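Local coordinates for peptidase M16 inactive domain family protein (PDB 3GWB) that belongs to the peptidase M16 family but lacks its zinc-binding HXXEH motif and probably serves as a non-catalytic partner of an active M16 protease, at the interface of chains A and B. Residues are numbered along the deposited sequence; one frame, centred on the assembly and turned at random. Chains: chain A/B, Peptidase M16 inactive domain family protein.

The interface of chains A and B. Residues chain A 134, 137-138, 141; chain B 297, 317.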
# COMPACT_ATOMS: atom_id res chain seq x y z
N ASN A 134 0.21 -12.73 -15.03
CA ASN A 134 0.13 -13.75 -13.98
C ASN A 134 -0.39 -13.16 -12.67
O ASN A 134 -1.21 -13.76 -11.99
CB ASN A 134 1.49 -14.40 -13.74
CG ASN A 134 1.42 -15.61 -12.82
OD1 ASN A 134 0.97 -16.68 -13.22
ND2 ASN A 134 1.85 -15.44 -11.58
N LEU A 137 -4.07 -12.15 -13.18
CA LEU A 137 -4.93 -13.33 -13.15
C LEU A 137 -5.10 -13.77 -11.71
O LEU A 137 -6.19 -14.16 -11.29
CB LEU A 137 -4.31 -14.46 -13.97
CG LEU A 137 -4.29 -14.24 -15.49
CD1 LEU A 137 -3.60 -15.41 -16.16
CD2 LEU A 137 -5.70 -14.08 -16.00
N ALA A 138 -4.02 -13.71 -10.94
CA ALA A 138 -4.08 -14.09 -9.53
C ALA A 138 -5.02 -13.11 -8.82
O ALA A 138 -5.78 -13.48 -7.93
CB ALA A 138 -2.70 -14.03 -8.91
N GLU A 141 -8.69 -13.95 -8.98
CA GLU A 141 -9.04 -15.04 -8.08
C GLU A 141 -9.26 -14.51 -6.67
O GLU A 141 -10.24 -14.86 -6.02
CB GLU A 141 -7.93 -16.09 -8.07
CG GLU A 141 -7.73 -16.77 -9.41
CD GLU A 141 -8.97 -17.49 -9.88
OE1 GLU A 141 -9.35 -18.50 -9.26
OE2 GLU A 141 -9.58 -17.04 -10.88
N TYR B 297 -0.98 -19.92 -9.35
CA TYR B 297 -0.34 -18.78 -10.01
C TYR B 297 0.93 -18.43 -9.25
O TYR B 297 1.76 -17.66 -9.72
CB TYR B 297 -1.28 -17.57 -10.05
CG TYR B 297 -2.35 -17.67 -11.11
CD1 TYR B 297 -2.00 -17.82 -12.45
CD2 TYR B 297 -3.71 -17.63 -10.78
CE1 TYR B 297 -2.97 -17.95 -13.44
CE2 TYR B 297 -4.69 -17.76 -11.77
CZ TYR B 297 -4.31 -17.91 -13.10
OH TYR B 297 -5.26 -18.04 -14.09
N GLN B 317 -2.03 -20.84 -3.31
CA GLN B 317 -3.47 -20.92 -3.47
C GLN B 317 -3.79 -21.74 -4.71
O GLN B 317 -3.07 -21.67 -5.71
CB GLN B 317 -4.04 -19.50 -3.62
CG GLN B 317 -5.54 -19.43 -3.77
CD GLN B 317 -6.06 -18.02 -3.60
OE1 GLN B 317 -5.83 -17.38 -2.57
NE2 GLN B 317 -6.76 -17.51 -4.62
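The phenol ring of B:Tyr297 lies flat against helix 126-143 of chain A, one face turned toward the backbone at A:Leu137 and A:Ala138. The evidence for a face-on approach is that the A:Leu137 CB methylene sits 3.5 Å above the plane of the B:Tyr297 ring, displaced toward the rim, in a CH-pi contact nearest the phenol carbon CZ (3.6 Å from CB). The leucine side chain runs at about a right angle to the tyrosine, and its CD1 methyl reaches the hydroxyl end of the ring, 3.7 Å from B:Tyr297 OH. At the opposite rim, A:Ala138 CA comes within 3.8 Å of B:Tyr297 CD2, and the small side chain probably lets the ring settle close to the helix. A:Glu141, one turn on, adds its aliphatic part: CG is 4.0 Å from B:Tyr297 CE2, while CB lies near the amide nitrogen of B:Gln317, a marginal contact. The side-chain oxygen A:Asn134 OD1 lies 3.3 Å from B:Tyr297 CD1, with the amide plane turned 76° from the ring. With CG anti to the backbone N (chi1 -171°), this amide reaches past the ring to the tyrosine backbone, where ND2 donates a hydrogen bond of 2.9 Å to B:Tyr297 O. The bond is nearly straight, 179° at the hydrogen, and the acceptor lies in the asparagine amide plane, whereas the donor is somewhat tilted from the carbonyl plane. Ring packing and backbone bond together probably restrain B:Tyr297 through both its ring and its backbone. A serine in place of B:Tyr297 would probably keep the backbone bond but open a gap beside A:Leu137 and A:Ala138, whose packing partner would be lost. B:Tyr297 occupies a loop just before strand 299-303, and B:Gln317 lies in strand 311-319; this patch recurs with chains exchanged across the two-fold axis of the deposited dimer, whose biological role the structure alone does not establish.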